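Nicotinate phosphoribosyltransferase (Saccharomyces cerevisiae, PDB 1VLP) catalyses the ATP-dependent formation of nicotinate D-ribonucleotide from nicotinate and 5-phospho-alpha-D-ribose 1-diphosphate, the first step from nicotinic acid to NAD. Local coordinates at residues L22-Y27 and E144-S149; V242-V247 and L279-T284; D340-E345 and F363-N368. All blocks are in the same frame, centred on the assembly; numbering follows the deposited sequence.

Contact 1 of 3, residues L22-Y27 and E144-S149; sequences LDTDMY and EIPLLS
Ile145, in the first turn of helix 144-159, packs its CD1 obliquely against the phenol end of Tyr27, 4.0 Å from CZ, while the Thr24 hydroxyl sits against CB and CG1, nearer the backbone. There Thr24 OG1 lies 3.2 Å from Ile145 CB, the two side chains crossing at about a right angle. OG1 is anti to the backbone N (chi1 -166°), which turns it into this apolar patch, where it is buried without any hydrogen-bonding partner in the model. The polar link sits at the tip of the tyrosine: Tyr27 OH donates to Glu144 OE1 at 2.8 Å, the oxygen lying near the ring plane but being met from above the carboxylate plane. The same OE1 forms a salt bridge with Lys28. Farther along the helix, water 1 donates to Asp23 O and is hydrogen-bonded to Ser149 OG at 3.0 Å. Asp25 OD1 is hydrogen-bonded to Ser226 OG. Tyr27 is a nicotinate-binding residue by similarity, and Asp25 lies close to Phe189, another such residue. Donation to a carboxylate oxygen that Lys28 also holds would steady the tip of the Tyr27 ring, and the shared OE1 is probably kept charged by that lysine.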
ATOM      1  N   LEU A  22      13.170   3.694  -4.997  1.00  4.52           N
ATOM      2  CA  LEU A  22      12.220   4.623  -4.323  1.00  3.97           C
ATOM      3  C   LEU A  22      10.877   4.895  -5.045  1.00  4.92           C
ATOM      4  O   LEU A  22      10.002   5.610  -4.485  1.00  4.02           O
ATOM      5  CB  LEU A  22      12.913   5.977  -4.104  1.00  3.45           C
ATOM      6  CG  LEU A  22      14.188   6.067  -3.215  1.00  6.85           C
ATOM      7  CD1 LEU A  22      14.527   7.501  -2.877  1.00 12.35           C
ATOM      8  CD2 LEU A  22      14.051   5.244  -2.001  1.00  9.88           C
ATOM      9  N   ASP A  23      10.701   4.373  -6.275  1.00  3.37           N
ATOM     10  CA  ASP A  23       9.429   4.453  -6.977  1.00  2.84           C
ATOM     11  C   ASP A  23       8.533   3.338  -6.428  1.00  5.93           C
ATOM     12  O   ASP A  23       8.327   2.267  -7.051  1.00  6.31           O
ATOM     13  CB  ASP A  23       9.597   4.367  -8.490  1.00  5.10           C
ATOM     14  CG  ASP A  23       8.255   4.521  -9.229  1.00  8.48           C
ATOM     15  OD1 ASP A  23       7.214   4.876  -8.563  1.00  7.32           O
ATOM     16  OD2 ASP A  23       8.216   4.272 -10.472  1.00  6.97           O
ATOM     17  N   THR A  24       8.116   3.532  -5.188  1.00  4.89           N
ATOM     18  CA  THR A  24       7.358   2.533  -4.439  1.00  3.31           C
ATOM     19  C   THR A  24       6.696   3.242  -3.253  1.00  6.51           C
ATOM     20  O   THR A  24       7.010   4.409  -2.957  1.00  6.25           O
ATOM     21  CB  THR A  24       8.254   1.360  -3.892  1.00  4.51           C
ATOM     22  OG1 THR A  24       7.417   0.275  -3.475  1.00  4.42           O
ATOM     23  CG2 THR A  24       9.074   1.771  -2.729  1.00  5.42           C
ATOM     24  N   ASP A  25       5.837   2.514  -2.555  1.00  4.99           N
ATOM     25  CA  ASP A  25       5.201   3.035  -1.343  1.00  4.42           C
ATOM     26  C   ASP A  25       6.167   2.965  -0.137  1.00  4.01           C
ATOM     27  O   ASP A  25       6.843   1.934   0.027  1.00  4.68           O
ATOM     28  CB  ASP A  25       3.916   2.258  -1.020  1.00  4.71           C
ATOM     29  CG  ASP A  25       2.820   2.400  -2.124  1.00 10.64           C
ATOM     30  OD1 ASP A  25       2.410   3.527  -2.426  1.00 14.14           O
ATOM     31  OD2 ASP A  25       2.418   1.384  -2.700  1.00 17.02           O
HETATM   32  N   MSE A  26       6.229   4.017   0.688  1.00  4.61           N
HETATM   33  CA  MSE A  26       7.134   4.017   1.847  1.00  5.45           C
HETATM   34  C   MSE A  26       6.969   2.813   2.724  1.00  4.82           C
HETATM   35  O   MSE A  26       7.985   2.307   3.248  1.00  6.39           O
HETATM   36  CB  MSE A  26       6.977   5.254   2.709  1.00  3.41           C
HETATM   37  CG  MSE A  26       7.740   5.161   4.051  1.00 12.25           C
HETATM   38 SE   MSE A  26       7.729   6.940   4.804  1.00 19.49          SE
HETATM   39  CE  MSE A  26       8.082   6.374   6.773  1.00 20.40           C
ATOM     40  N   TYR A  27       5.735   2.300   2.863  1.00  5.56           N
ATOM     41  CA  TYR A  27       5.538   1.113   3.718  1.00  7.53           C
ATOM     42  C   TYR A  27       6.356  -0.080   3.241  1.00  8.37           C
ATOM     43  O   TYR A  27       6.757  -0.914   4.064  1.00  5.98           O
ATOM     44  CB  TYR A  27       4.068   0.736   3.916  1.00  9.57           C
ATOM     45  CG  TYR A  27       3.449  -0.077   2.788  1.00 12.70           C
ATOM     46  CD1 TYR A  27       3.576  -1.468   2.751  1.00 14.76           C
ATOM     47  CD2 TYR A  27       2.768   0.535   1.768  1.00 12.74           C
ATOM     48  CE1 TYR A  27       3.004  -2.220   1.715  1.00 17.48           C
ATOM     49  CE2 TYR A  27       2.190  -0.220   0.714  1.00 11.89           C
ATOM     50  CZ  TYR A  27       2.316  -1.578   0.700  1.00 14.82           C
ATOM     51  OH  TYR A  27       1.735  -2.271  -0.339  1.00 17.79           O
ATOM     52  N   GLU A 144       6.037  -6.186  -4.735  1.00  4.99           N
ATOM     53  CA  GLU A 144       4.583  -5.927  -4.845  1.00  6.57           C
ATOM     54  C   GLU A 144       4.264  -4.638  -5.660  1.00  4.02           C
ATOM     55  O   GLU A 144       3.573  -4.680  -6.702  1.00  4.13           O
ATOM     56  CB  GLU A 144       3.949  -5.846  -3.457  1.00  8.04           C
ATOM     57  CG  GLU A 144       2.442  -5.629  -3.473  1.00 10.51           C
ATOM     58  CD  GLU A 144       1.867  -5.038  -2.174  1.00 10.36           C
ATOM     59  OE1 GLU A 144       2.603  -4.760  -1.177  1.00 14.40           O
ATOM     60  OE2 GLU A 144       0.632  -4.880  -2.141  1.00 12.04           O
ATOM     61  N   ILE A 145       4.771  -3.503  -5.217  1.00  3.85           N
ATOM     62  CA  ILE A 145       4.359  -2.222  -5.794  1.00  4.85           C
ATOM     63  C   ILE A 145       4.816  -2.039  -7.215  1.00  5.83           C
ATOM     64  O   ILE A 145       3.968  -1.789  -8.079  1.00  3.60           O
ATOM     65  CB  ILE A 145       4.853  -1.039  -4.948  1.00  6.27           C
ATOM     66  CG1 ILE A 145       4.452  -1.305  -3.516  1.00  8.76           C
ATOM     67  CG2 ILE A 145       4.296   0.321  -5.437  1.00  7.36           C
ATOM     68  CD1 ILE A 145       3.180  -1.338  -3.249  1.00 20.61           C
ATOM     69  N   PRO A 146       6.134  -2.137  -7.480  1.00  3.87           N
ATOM     70  CA  PRO A 146       6.555  -1.958  -8.879  1.00  5.11           C
ATOM     71  C   PRO A 146       5.904  -2.968  -9.816  1.00  3.97           C
ATOM     72  O   PRO A 146       5.583  -2.636 -10.942  1.00  2.14           O
ATOM     73  CB  PRO A 146       8.087  -2.062  -8.832  1.00  4.92           C
ATOM     74  CG  PRO A 146       8.399  -2.687  -7.491  1.00  8.51           C
ATOM     75  CD  PRO A 146       7.285  -2.350  -6.574  1.00  8.91           C
ATOM     76  N   LEU A 147       5.706  -4.219  -9.398  1.00  2.81           N
ATOM     77  CA  LEU A 147       5.060  -5.170 -10.310  1.00  2.59           C
ATOM     78  C   LEU A 147       3.638  -4.726 -10.641  1.00  2.40           C
ATOM     79  O   LEU A 147       3.222  -4.764 -11.791  1.00  2.05           O
ATOM     80  CB  LEU A 147       5.043  -6.568  -9.711  1.00  4.12           C
ATOM     81  CG  LEU A 147       6.400  -7.235  -9.620  1.00  3.99           C
ATOM     82  CD1 LEU A 147       6.237  -8.660  -9.147  1.00  3.59           C
ATOM     83  CD2 LEU A 147       7.195  -7.198 -10.925  1.00  7.29           C
ATOM     84  N   LEU A 148       2.838  -4.397  -9.616  1.00  3.85           N
ATOM     85  CA  LEU A 148       1.491  -3.849  -9.845  1.00  2.39           C
ATOM     86  C   LEU A 148       1.483  -2.627 -10.740  1.00  5.55           C
ATOM     87  O   LEU A 148       0.675  -2.571 -11.685  1.00  3.79           O
ATOM     88  CB  LEU A 148       0.804  -3.573  -8.535  1.00  4.19           C
ATOM     89  CG  LEU A 148       0.398  -4.807  -7.739  1.00  5.00           C
ATOM     90  CD1 LEU A 148      -0.055  -4.336  -6.334  1.00  5.79           C
ATOM     91  CD2 LEU A 148      -0.662  -5.619  -8.486  1.00  4.76           C
ATOM     92  N   SER A 149       2.385  -1.683 -10.445  1.00  2.70           N
ATOM     93  CA  SER A 149       2.531  -0.417 -11.240  1.00  3.39           C
ATOM     94  C   SER A 149       2.856  -0.740 -12.690  1.00  2.00           C
ATOM     95  O   SER A 149       2.276  -0.163 -13.632  1.00  2.00           O
ATOM     96  CB  SER A 149       3.608   0.507 -10.670  1.00  5.02           C
ATOM     97  OG  SER A 149       3.291   0.928  -9.335  1.00 14.13           O
TER
HETATM   98  O   HOH W   1       6.124   1.327  -8.470  1.00  7.98           O

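Contact 2 of 3, residues V242-V247 and L279-T284; sequences VAHEWV and LALTDT
The backbone of 242-247 runs beside 279-284 and closes on it at two points, CA to CA 6.6 Å for Val242 and Leu281 and 6.0 Å for His244 and Thr284. In the barrel-like domain of this type II phosphoribosyltransferase, strand 279-281 is the outermost strand on one side of the six-stranded parallel sheet, and the contact sets the start of helix 244-254 against that strand and the turn after it. His244 carries the join. Its CG is anti to the carbonyl carbon (chi1 -63°), which swings the imidazole over Leu281, whose CD2 sits under the centre of one face in a CH-pi contact, 3.5 Å from the ring centroid and 13° off the normal. At the ring edge, ND1 and Thr284 OG1 form an almost straight hydrogen bond, 2.9 Å long with an angle of 171°, and either atom could be the donor. NE2 is hydrogen-bonded to Asp308, so both ring nitrogens are engaged, which should fix the ring's orientation. By similarity His244 is the residue phosphorylated by autocatalysis; here it carries no phosphate. Asp283 OD1 also comes to the ring edge, in plane at CE1, the carboxylate steeply turned from the imidazole and its OD2 hydrogen-bonded to Ser309. Before the helix, Val242 packs its CG1 on Leu281 CB, and one turn along the helix Val247 slides past Thr284 in the opposite direction. This last pair is tight: Val247 CG1 is 3.4 Å from Thr284 CG2. At the far end, water 2 accepts from Val242 N at 2.9 Å and donates to Leu279 O at 2.8 Å, bridging loop and strand.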
ATOM      1  N   VAL A 242       2.488   0.558   9.018  1.00 20.51           N
ATOM      2  CA  VAL A 242       2.623  -0.882   8.865  1.00 18.55           C
ATOM      3  C   VAL A 242       1.575  -1.414   7.839  1.00 18.38           C
ATOM      4  O   VAL A 242       0.492  -0.825   7.653  1.00 15.72           O
ATOM      5  CB  VAL A 242       2.476  -1.565  10.213  1.00 19.40           C
ATOM      6  CG1 VAL A 242       0.985  -1.607  10.638  1.00 23.06           C
ATOM      7  CG2 VAL A 242       3.126  -2.952  10.162  1.00 19.93           C
ATOM      8  N   ALA A 243       1.886  -2.535   7.164  1.00 16.28           N
ATOM      9  CA  ALA A 243       0.955  -3.145   6.215  1.00 14.37           C
ATOM     10  C   ALA A 243       0.432  -4.462   6.806  1.00  7.31           C
ATOM     11  O   ALA A 243       1.016  -4.970   7.751  1.00  7.02           O
ATOM     12  CB  ALA A 243       1.652  -3.441   4.878  1.00 16.16           C
ATOM     13  N   HIS A 244      -0.638  -4.999   6.246  1.00  8.02           N
ATOM     14  CA  HIS A 244      -1.190  -6.296   6.720  1.00  5.00           C
ATOM     15  C   HIS A 244      -0.172  -7.391   6.698  1.00  4.36           C
ATOM     16  O   HIS A 244      -0.205  -8.253   7.577  1.00  2.82           O
ATOM     17  CB  HIS A 244      -2.419  -6.754   5.934  1.00  6.07           C
ATOM     18  CG  HIS A 244      -3.594  -5.836   6.033  1.00 11.12           C
ATOM     19  ND1 HIS A 244      -4.325  -5.675   7.190  1.00 12.31           N
ATOM     20  CD2 HIS A 244      -4.133  -4.987   5.120  1.00  9.25           C
ATOM     21  CE1 HIS A 244      -5.286  -4.787   6.970  1.00 12.33           C
ATOM     22  NE2 HIS A 244      -5.193  -4.362   5.717  1.00 14.34           N
ATOM     23  N   GLU A 245       0.741  -7.350   5.719  1.00  5.16           N
ATOM     24  CA  GLU A 245       1.660  -8.470   5.514  1.00  7.32           C
ATOM     25  C   GLU A 245       2.574  -8.691   6.723  1.00  4.43           C
ATOM     26  O   GLU A 245       2.961  -9.818   7.022  1.00  6.13           O
ATOM     27  CB  GLU A 245       2.407  -8.329   4.183  1.00  8.89           C
ATOM     28  CG  GLU A 245       3.405  -7.319   4.069  1.00 11.38           C
ATOM     29  CD  GLU A 245       4.209  -7.419   2.711  1.00 12.75           C
ATOM     30  OE1 GLU A 245       4.833  -8.485   2.495  1.00 25.12           O
ATOM     31  OE2 GLU A 245       4.275  -6.428   1.993  1.00 21.31           O
ATOM     32  N   TRP A 246       2.795  -7.636   7.519  1.00  2.64           N
ATOM     33  CA  TRP A 246       3.547  -7.748   8.759  1.00  3.29           C
ATOM     34  C   TRP A 246       2.912  -8.679   9.735  1.00  3.92           C
ATOM     35  O   TRP A 246       3.520  -9.691  10.078  1.00  2.00           O
ATOM     36  CB  TRP A 246       3.807  -6.360   9.374  1.00  7.45           C
ATOM     37  CG  TRP A 246       4.664  -6.415  10.578  1.00  3.01           C
ATOM     38  CD1 TRP A 246       4.309  -6.019  11.836  1.00  8.45           C
ATOM     39  CD2 TRP A 246       6.030  -6.852  10.669  1.00  5.85           C
ATOM     40  NE1 TRP A 246       5.346  -6.201  12.686  1.00  4.63           N
ATOM     41  CE2 TRP A 246       6.417  -6.704  12.017  1.00  6.26           C
ATOM     42  CE3 TRP A 246       6.969  -7.361   9.744  1.00  4.61           C
ATOM     43  CZ2 TRP A 246       7.698  -7.054  12.478  1.00  9.83           C
ATOM     44  CZ3 TRP A 246       8.230  -7.703  10.199  1.00  6.80           C
ATOM     45  CH2 TRP A 246       8.584  -7.550  11.535  1.00  6.11           C
ATOM     46  N   VAL A 247       1.707  -8.394  10.236  1.00  3.00           N
ATOM     47  CA  VAL A 247       1.147  -9.343  11.232  1.00  4.85           C
ATOM     48  C   VAL A 247       0.800 -10.706  10.622  1.00  2.13           C
ATOM     49  O   VAL A 247       0.866 -11.693  11.320  1.00  3.68           O
ATOM     50  CB  VAL A 247      -0.036  -8.796  12.116  1.00  8.05           C
ATOM     51  CG1 VAL A 247      -1.278  -8.616  11.335  1.00 11.32           C
ATOM     52  CG2 VAL A 247      -0.281  -9.752  13.352  1.00  5.80           C
ATOM     53  N   LEU A 279       0.897   4.503  12.882  1.00  5.03           N
ATOM     54  CA  LEU A 279      -0.481   4.113  13.001  1.00  4.34           C
ATOM     55  C   LEU A 279      -0.635   2.600  13.030  1.00  5.12           C
ATOM     56  O   LEU A 279      -0.037   1.865  12.227  1.00  6.81           O
ATOM     57  CB  LEU A 279      -1.308   4.693  11.849  1.00  5.18           C
ATOM     58  CG  LEU A 279      -1.296   6.198  11.698  1.00  6.79           C
ATOM     59  CD1 LEU A 279      -1.771   6.488  10.295  1.00 12.73           C
ATOM     60  CD2 LEU A 279      -2.169   6.865  12.726  1.00 10.43           C
ATOM     61  N   ALA A 280      -1.481   2.122  13.929  1.00  6.47           N
ATOM     62  CA  ALA A 280      -1.710   0.702  14.037  1.00  5.25           C
ATOM     63  C   ALA A 280      -2.769   0.242  13.024  1.00  5.07           C
ATOM     64  O   ALA A 280      -3.787   0.846  12.873  1.00  3.09           O
ATOM     65  CB  ALA A 280      -2.129   0.326  15.446  1.00  6.70           C
ATOM     66  N   LEU A 281      -2.499  -0.857  12.335  1.00  6.65           N
ATOM     67  CA  LEU A 281      -3.455  -1.525  11.472  1.00  7.14           C
ATOM     68  C   LEU A 281      -4.186  -2.641  12.237  1.00  6.54           C
ATOM     69  O   LEU A 281      -3.619  -3.677  12.551  1.00  9.35           O
ATOM     70  CB  LEU A 281      -2.696  -2.096  10.275  1.00  9.86           C
ATOM     71  CG  LEU A 281      -3.464  -2.505   9.041  1.00 11.88           C
ATOM     72  CD1 LEU A 281      -4.426  -1.405   8.523  1.00 13.91           C
ATOM     73  CD2 LEU A 281      -2.467  -2.904   7.966  1.00 16.83           C
ATOM     74  N   THR A 282      -5.457  -2.411  12.547  1.00  6.41           N
ATOM     75  CA  THR A 282      -6.161  -3.218  13.544  1.00  3.57           C
ATOM     76  C   THR A 282      -6.980  -4.392  13.022  1.00  3.34           C
ATOM     77  O   THR A 282      -7.381  -5.257  13.818  1.00  4.96           O
ATOM     78  CB  THR A 282      -7.104  -2.315  14.391  1.00  5.76           C
ATOM     79  OG1 THR A 282      -8.178  -1.869  13.579  1.00  7.17           O
ATOM     80  CG2 THR A 282      -6.377  -1.057  14.899  1.00  4.59           C
ATOM     81  N   ASP A 283      -7.293  -4.398  11.714  1.00  5.99           N
ATOM     82  CA  ASP A 283      -8.333  -5.289  11.160  1.00  6.84           C
ATOM     83  C   ASP A 283      -7.847  -6.634  10.587  1.00  4.84           C
ATOM     84  O   ASP A 283      -8.662  -7.476  10.206  1.00  4.16           O
ATOM     85  CB  ASP A 283      -9.142  -4.584  10.079  1.00  7.56           C
ATOM     86  CG  ASP A 283      -8.310  -4.227   8.838  1.00 11.26           C
ATOM     87  OD1 ASP A 283      -7.230  -3.620   9.005  1.00 11.21           O
ATOM     88  OD2 ASP A 283      -8.746  -4.515   7.696  1.00 17.00           O
ATOM     89  N   THR A 284      -6.541  -6.850  10.599  1.00  4.86           N
ATOM     90  CA  THR A 284      -5.960  -8.027   9.910  1.00  6.93           C
ATOM     91  C   THR A 284      -6.632  -9.338  10.365  1.00  4.73           C
ATOM     92  O   THR A 284      -7.012 -10.200   9.518  1.00  6.51           O
ATOM     93  CB  THR A 284      -4.472  -8.087  10.126  1.00  7.66           C
ATOM     94  OG1 THR A 284      -3.908  -6.802   9.818  1.00  5.88           O
ATOM     95  CG2 THR A 284      -3.830  -9.199   9.215  1.00  8.26           C
TER
HETATM   96  O   HOH W   2       2.709   1.848  11.641  1.00  8.02           O

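Contact 3 of 3, residues D340-E345 and F363-N368; sequences DSLNVE and FGIGTN. With PO4 (phosphate ion), chain E.
Leu342 crosses Phe363 at about a right angle and meets the ring at its edge, in plane, with CD1 3.7 Å from Phe363 CD1. Its CG is anti to the carbonyl carbon (chi1 -80°), which directs the branch toward the strand, where CD1 also rests on Gly364 O. On its flank, Leu342 CB packs against Ile365 CG1, and the Leu342 carbonyl lies over Asn368 CB. Asn368 lays its amide beside Asn343 CB; its OD1 accepts from Lys175 and from water 5, which in turn accepts from Val344 N. Asn343 caps its own helix through Lys346 N.

The phosphate ion, probably from the crystallisation liquor, sits between the loop at Ser341 and the N-terminal end of helix 367-370: Ser341 N donates to O4 at 2.8 Å and Thr367 N to O1 at 3.1 Å. Waters 3 and 4 lie between it and the protein, and water 4 accepts from Asn368 N at 2.9 Å. Thr367 is inferred to bind 5-phospho-alpha-D-ribose 1-diphosphate, so the ion plausibly marks a phosphate position of that substrate. The contact belongs to the beta-alpha-beta unit of strand 335-338, helix 344-356 and strand 360-365, with helix 168-181 packing on Val344 and Ile365, and strand 186-188 flanking Phe363.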
ATOM      1  N   ASP A 340      -9.364   3.219   2.684  1.00  8.31           N
ATOM      2  CA  ASP A 340      -9.983   2.151   1.872  1.00  9.16           C
ATOM      3  C   ASP A 340     -10.817   2.763   0.770  1.00  7.34           C
ATOM      4  O   ASP A 340     -11.966   3.136   1.021  1.00  7.65           O
ATOM      5  CB  ASP A 340     -10.853   1.241   2.742  1.00 11.00           C
ATOM      6  CG  ASP A 340     -11.491   0.084   1.954  1.00 16.94           C
ATOM      7  OD1 ASP A 340     -10.977  -0.247   0.845  1.00 13.36           O
ATOM      8  OD2 ASP A 340     -12.498  -0.471   2.446  1.00 17.70           O
ATOM      9  N   SER A 341     -10.260   2.852  -0.446  0.50  2.00           N
ATOM     10  CA  SER A 341     -11.006   3.204  -1.641  0.50  2.00           C
ATOM     11  C   SER A 341     -11.743   4.542  -1.516  0.50  2.00           C
ATOM     12  O   SER A 341     -12.931   4.682  -1.772  0.50  2.00           O
ATOM     13  CB  SER A 341     -11.991   2.064  -1.959  0.50  9.23           C
ATOM     14  OG  SER A 341     -11.336   0.794  -1.924  0.50  6.28           O
ATOM     15  N   LEU A 342     -10.984   5.539  -1.094  1.00  4.70           N
ATOM     16  CA  LEU A 342     -11.549   6.867  -0.815  1.00  7.02           C
ATOM     17  C   LEU A 342     -11.712   7.710  -2.069  1.00  6.38           C
ATOM     18  O   LEU A 342     -10.999   7.514  -3.066  1.00  7.58           O
ATOM     19  CB  LEU A 342     -10.603   7.630   0.095  1.00  6.07           C
ATOM     20  CG  LEU A 342     -10.709   7.248   1.558  1.00 13.34           C
ATOM     21  CD1 LEU A 342      -9.650   7.939   2.279  1.00 21.06           C
ATOM     22  CD2 LEU A 342     -12.074   7.640   2.123  1.00 17.06           C
ATOM     23  N   ASN A 343     -12.669   8.624  -1.993  1.00  7.02           N
ATOM     24  CA  ASN A 343     -12.775   9.749  -2.935  1.00  7.39           C
ATOM     25  C   ASN A 343     -13.044  10.964  -2.094  1.00  4.85           C
ATOM     26  O   ASN A 343     -13.100  10.847  -0.858  1.00  5.91           O
ATOM     27  CB  ASN A 343     -13.867   9.474  -3.986  1.00  8.63           C
ATOM     28  CG  ASN A 343     -15.215   9.216  -3.374  1.00 13.00           C
ATOM     29  OD1 ASN A 343     -15.546   9.769  -2.355  1.00  9.06           O
ATOM     30  ND2 ASN A 343     -15.999   8.351  -3.996  1.00 17.46           N
ATOM     31  N   VAL A 344     -13.178  12.129  -2.719  1.00  4.73           N
ATOM     32  CA  VAL A 344     -13.271  13.358  -1.955  1.00  7.23           C
ATOM     33  C   VAL A 344     -14.512  13.401  -1.087  1.00  5.24           C
ATOM     34  O   VAL A 344     -14.476  13.798   0.095  1.00  4.32           O
ATOM     35  CB  VAL A 344     -13.228  14.594  -2.906  1.00  5.99           C
ATOM     36  CG1 VAL A 344     -13.593  15.882  -2.147  1.00  6.89           C
ATOM     37  CG2 VAL A 344     -11.841  14.720  -3.546  1.00  8.54           C
ATOM     38  N   GLU A 345     -15.651  12.974  -1.648  1.00  6.22           N
ATOM     39  CA  GLU A 345     -16.905  13.056  -0.893  1.00  9.02           C
ATOM     40  C   GLU A 345     -16.862  12.142   0.334  1.00  7.73           C
ATOM     41  O   GLU A 345     -17.338  12.539   1.425  1.00  6.57           O
ATOM     42  CB  GLU A 345     -18.113  12.706  -1.796  1.00  8.79           C
ATOM     43  CG  GLU A 345     -18.669  13.899  -2.590  1.00 14.48           C
ATOM     44  CD  GLU A 345     -19.569  13.479  -3.773  1.00 17.98           C
ATOM     45  OE1 GLU A 345     -19.537  12.290  -4.181  1.00 36.82           O
ATOM     46  OE2 GLU A 345     -20.290  14.335  -4.303  1.00 19.05           O
ATOM     47  N   PHE A 363      -6.344  10.877   5.884  1.00  5.80           N
ATOM     48  CA  PHE A 363      -6.837  10.142   4.726  1.00  4.89           C
ATOM     49  C   PHE A 363      -5.698   9.755   3.801  1.00  7.08           C
ATOM     50  O   PHE A 363      -4.796  10.567   3.571  1.00  6.87           O
ATOM     51  CB  PHE A 363      -7.865  11.011   3.958  1.00  4.86           C
ATOM     52  CG  PHE A 363      -9.061  11.360   4.787  1.00  7.20           C
ATOM     53  CD1 PHE A 363     -10.114  10.483   4.902  1.00  8.46           C
ATOM     54  CD2 PHE A 363      -9.043  12.483   5.602  1.00  4.09           C
ATOM     55  CE1 PHE A 363     -11.156  10.751   5.750  1.00  6.49           C
ATOM     56  CE2 PHE A 363     -10.114  12.762   6.456  1.00  7.33           C
ATOM     57  CZ  PHE A 363     -11.171  11.878   6.505  1.00  6.23           C
ATOM     58  N   GLY A 364      -5.718   8.519   3.311  1.00  5.22           N
ATOM     59  CA  GLY A 364      -4.858   8.080   2.198  1.00  5.60           C
ATOM     60  C   GLY A 364      -5.761   7.881   0.991  1.00  5.21           C
ATOM     61  O   GLY A 364      -6.655   7.026   1.019  1.00  5.14           O
ATOM     62  N   ILE A 365      -5.538   8.658  -0.080  1.00  3.74           N
ATOM     63  CA  ILE A 365      -6.390   8.611  -1.243  1.00  6.86           C
ATOM     64  C   ILE A 365      -5.573   8.044  -2.409  1.00  5.85           C
ATOM     65  O   ILE A 365      -4.681   8.721  -2.875  1.00  4.89           O
ATOM     66  CB  ILE A 365      -6.962   9.995  -1.562  1.00  5.64           C
ATOM     67  CG1 ILE A 365      -7.756  10.549  -0.334  1.00  6.15           C
ATOM     68  CG2 ILE A 365      -7.754   9.905  -2.794  1.00  6.86           C
ATOM     69  CD1 ILE A 365      -8.298  11.988  -0.437  1.00 10.89           C
ATOM     70  N   GLY A 366      -5.913   6.829  -2.850  1.00  7.84           N
ATOM     71  CA  GLY A 366      -5.079   6.090  -3.793  1.00  8.59           C
ATOM     72  C   GLY A 366      -5.587   6.115  -5.206  1.00  7.43           C
ATOM     73  O   GLY A 366      -5.387   7.070  -5.946  1.00  7.60           O
ATOM     74  N   THR A 367      -6.225   5.023  -5.595  1.00  6.21           N
ATOM     75  CA  THR A 367      -6.703   4.843  -6.988  1.00  7.38           C
ATOM     76  C   THR A 367      -7.549   5.977  -7.531  1.00  5.64           C
ATOM     77  O   THR A 367      -7.445   6.307  -8.702  1.00  7.83           O
ATOM     78  CB  THR A 367      -7.444   3.502  -7.133  1.00  9.61           C
ATOM     79  OG1 THR A 367      -6.578   2.482  -6.610  1.00 13.11           O
ATOM     80  CG2 THR A 367      -7.741   3.198  -8.580  1.00 15.76           C
ATOM     81  N   ASN A 368      -8.345   6.633  -6.690  1.00  3.19           N
ATOM     82  CA  ASN A 368      -9.106   7.752  -7.179  1.00  4.31           C
ATOM     83  C   ASN A 368      -8.225   8.874  -7.713  1.00  4.75           C
ATOM     84  O   ASN A 368      -8.651   9.609  -8.591  1.00  5.77           O
ATOM     85  CB  ASN A 368     -10.039   8.267  -6.095  1.00  6.23           C
ATOM     86  CG  ASN A 368     -10.925   9.358  -6.596  1.00  6.40           C
ATOM     87  OD1 ASN A 368     -10.640  10.527  -6.419  1.00  8.57           O
ATOM     88  ND2 ASN A 368     -12.014   8.980  -7.227  1.00  7.14           N
TER
HETATM   89  P   PO4 E 500      -7.349   2.528  -2.902  1.00 21.92           P
HETATM   90  O1  PO4 E 500      -5.997   3.107  -3.224  1.00 35.64           O
HETATM   91  O2  PO4 E 500      -8.484   3.167  -3.650  1.00 20.07           O
HETATM   92  O3  PO4 E 500      -7.408   1.046  -3.299  1.00 44.72           O
HETATM   93  O4  PO4 E 500      -7.634   2.543  -1.414  1.00 29.83           O
HETATM   94  O   HOH W   3      -7.850   5.409  -0.783  1.00  2.00           O
HETATM   95  O   HOH W   4      -9.107   5.802  -3.998  1.00  5.25           O
HETATM   96  O   HOH W   5     -12.869  12.250  -5.647  1.00  3.12           O

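From the N terminus, contact 1 comes first and spans the longest loop: 116 residues, including three strands of the antiparallel sheet, separate 22-27 from 144-149. Contact 2 then closes a mostly helical excursion of 31 residues, and contact 3 closes 17 residues, most of the helix and the start of the second strand of a beta-alpha-beta unit. The three follow in series, none nesting in or crossing another. Contact 1 joins elements of the N-terminal part; contacts 2 and 3 belong to the barrel-like part. Contacts 1 and 2 touch where Tyr27 CD1 packs on Ala243 CB at 3.5 Å, joining the two parts. Contact 3 stays about 8 Å from both by nearest atoms, but shares the parallel sheet with contact 2.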